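Local coordinates for YncI copper-binding domain-containing protein (Nocardia farcinica, PDB 3ESM), which probably binds copper through this immunoglobulin-like domain, part of a longer YcnI-family protein with a signal peptide and a transmembrane helix, at the interface of chains A and B. Residues are numbered along the deposited sequence; one frame, centred on the assembly and turned at random. Chains: chain A/B, uncharacterized protein.

The interface of chains A and B. Residues chain A 34, 73-75, 77-78, 110; chain B 57, 59.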
ATOM      1  N   THR A  34       0.980  -0.674   8.673  1.00 21.06           N
ATOM      2  CA  THR A  34       0.357  -1.980   8.332  1.00 21.44           C
ATOM      3  C   THR A  34       0.847  -2.630   7.048  1.00 22.99           C
ATOM      4  O   THR A  34       0.601  -3.826   6.813  1.00 22.83           O
ATOM      5  CB  THR A  34      -1.167  -1.874   8.252  1.00 22.67           C
ATOM      6  OG1 THR A  34      -1.525  -0.921   7.233  1.00 23.81           O
ATOM      7  CG2 THR A  34      -1.715  -1.444   9.626  1.00 26.50           C
ATOM      8  N   ALA A  73       0.749  -6.628   7.151  1.00 21.29           N
ATOM      9  CA  ALA A  73       0.394  -7.174   8.470  1.00 21.41           C
ATOM     10  C   ALA A  73      -0.853  -8.051   8.346  1.00 22.18           C
ATOM     11  O   ALA A  73      -1.844  -7.646   7.724  1.00 22.07           O
ATOM     12  CB  ALA A  73       0.142  -5.993   9.421  1.00 21.48           C
ATOM     13  N   ASP A  74      -0.747  -9.312   8.803  1.00 23.23           N
ATOM     14  CA  ASP A  74      -1.910 -10.195   8.855  1.00 24.45           C
ATOM     15  C   ASP A  74      -3.063  -9.617   9.666  1.00 23.08           C
ATOM     16  O   ASP A  74      -2.870  -8.889  10.610  1.00 23.29           O
ATOM     17  CB  ASP A  74      -1.538 -11.536   9.487  1.00 25.14           C
ATOM     18  CG  ASP A  74      -0.458 -12.252   8.721  1.00 29.09           C
ATOM     19  OD1 ASP A  74      -0.262 -11.932   7.541  1.00 30.17           O
ATOM     20  OD2 ASP A  74       0.208 -13.119   9.335  1.00 34.22           O
ATOM     21  N   PRO A  75      -4.283 -10.040   9.335  1.00 24.12           N
ATOM     22  CA  PRO A  75      -5.480  -9.642  10.105  1.00 24.58           C
ATOM     23  C   PRO A  75      -5.287  -9.979  11.592  1.00 23.73           C
ATOM     24  O   PRO A  75      -4.820 -11.084  11.931  1.00 24.07           O
ATOM     25  CB  PRO A  75      -6.577 -10.505   9.466  1.00 25.81           C
ATOM     26  CG  PRO A  75      -6.133 -10.643   8.061  1.00 25.81           C
ATOM     27  CD  PRO A  75      -4.617 -10.847   8.170  1.00 24.18           C
ATOM     28  N   ASN A  77      -3.097  -8.635  13.547  1.00 25.35           N
ATOM     29  CA  ASN A  77      -1.853  -7.963  13.890  1.00 24.81           C
ATOM     30  C   ASN A  77      -2.082  -6.470  13.762  1.00 25.68           C
ATOM     31  O   ASN A  77      -2.398  -6.016  12.658  1.00 25.22           O
ATOM     32  CB  ASN A  77      -0.767  -8.442  12.916  1.00 24.81           C
ATOM     33  CG  ASN A  77       0.578  -7.812  13.183  1.00 25.50           C
ATOM     34  OD1 ASN A  77       0.707  -6.931  14.039  1.00 26.74           O
ATOM     35  ND2 ASN A  77       1.599  -8.255  12.448  1.00 24.19           N
ATOM     36  N   PRO A  78      -1.943  -5.713  14.858  1.00 26.44           N
ATOM     37  CA  PRO A  78      -2.254  -4.281  14.830  1.00 27.71           C
ATOM     38  C   PRO A  78      -1.204  -3.454  14.062  1.00 29.06           C
ATOM     39  O   PRO A  78      -1.385  -2.233  13.931  1.00 30.87           O
ATOM     40  CB  PRO A  78      -2.202  -3.892  16.311  1.00 29.54           C
ATOM     41  CG  PRO A  78      -1.248  -4.847  16.910  1.00 28.73           C
ATOM     42  CD  PRO A  78      -1.526  -6.140  16.211  1.00 26.84           C
ATOM     43  N   SER A 110      -2.574   2.432   9.267  1.00 22.67           N
ATOM     44  CA  SER A 110      -3.886   1.895   9.575  1.00 24.08           C
ATOM     45  C   SER A 110      -5.047   2.832   9.281  1.00 24.98           C
ATOM     46  O   SER A 110      -6.198   2.371   9.139  1.00 25.59           O
ATOM     47  CB  SER A 110      -3.915   1.520  11.038  1.00 24.23           C
ATOM     48  OG  SER A 110      -3.566   2.632  11.842  1.00 26.84           O
TER
ATOM     49  N   ARG B  57      -7.846  -6.986   5.476  1.00 22.70           N
ATOM     50  CA  ARG B  57      -7.789  -6.579   6.881  1.00 23.10           C
ATOM     51  C   ARG B  57      -8.652  -5.329   7.012  1.00 24.00           C
ATOM     52  O   ARG B  57      -8.648  -4.474   6.123  1.00 23.41           O
ATOM     53  CB  ARG B  57      -6.375  -6.251   7.399  1.00 24.41           C
ATOM     54  CG  ARG B  57      -5.673  -5.117   6.736  1.00 25.49           C
ATOM     55  CD  ARG B  57      -4.245  -4.962   7.341  1.00 26.25           C
ATOM     56  NE  ARG B  57      -4.255  -4.347   8.668  1.00 25.26           N
ATOM     57  CZ  ARG B  57      -3.795  -4.903   9.792  1.00 28.72           C
ATOM     58  NH1 ARG B  57      -3.258  -6.135   9.803  1.00 22.28           N
ATOM     59  NH2 ARG B  57      -3.870  -4.203  10.914  1.00 27.61           N
ATOM     60  N   ASP B  59      -8.961  -2.225   9.598  1.00 24.69           N
ATOM     61  CA  ASP B  59      -8.307  -1.594  10.755  1.00 24.73           C
ATOM     62  C   ASP B  59      -9.318  -0.804  11.597  1.00 24.60           C
ATOM     63  O   ASP B  59     -10.271  -0.252  11.064  1.00 24.38           O
ATOM     64  CB  ASP B  59      -7.179  -0.681  10.319  1.00 25.29           C
ATOM     65  CG  ASP B  59      -5.904  -1.482   9.993  1.00 28.62           C
ATOM     66  OD1 ASP B  59      -5.102  -1.716  10.934  1.00 30.07           O
ATOM     67  OD2 ASP B  59      -5.752  -1.905   8.836  1.00 31.17           O
TER
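The guanidinium of B:Arg57 meets the backbone oxygen of A:Asn77 at its edge, with that oxygen nearly in its plane. On one face lie two methyls from chain A: CG2 of A:Thr34, offset towards the aspartate end and 4.0 Å from B:Arg57 CZ, and CB of A:Ala73, near the NH1 end. The carboxylate of B:Asp59 takes another edge, side-on, but is tilted so that the guanidinium nitrogens sit somewhat out of its own plane, on the syn side of each oxygen.

Both terminal nitrogens converge end-on upon that one carbonyl: NH2 of B:Arg57 lies 2.9 Å from A:Asn77 O, and NH1 lies 3.0 Å from the same atom. Neither bond is straight, as expected when one acceptor is shared by two donors. NH1 also makes a weak hydrogen bond to the carbonyl oxygen of A:Ala73. A:Asp74 O comes equally near, but no N-H points at it, so it adds no bond.

Within chain B, NE of B:Arg57 donates to B:Asp59 OD2 at 2.9 Å, while NH2 bonds to OD1 at 2.8 Å in a salt bridge, almost straight. Gripped along two of its edges, the guanidinium has little freedom to rotate. The bend at chi3 (-76°) swings it out of the line of its own chain to meet the aspartate and the A:Asn77 carbonyl together. B:Asp59, in turn, packs against A:Ser110, whose CB is 3.4 Å from OD1; the side chains of A:Thr34 and B:Asp59 point towards each other, the threonine methyl CG2 lying 3.6 Å from B:Asp59 OD1.

B:Arg57 and B:Asp59 project from strand 54-60 of one immunoglobulin-like domain. They reach the end of strand 66-73 and the loop after it, strand 33-43, and the loop just beyond strand 105-109 of the other. The two-fold axis repeats the patch with the chains exchanged; the dimer may or may not be the form present in the cell.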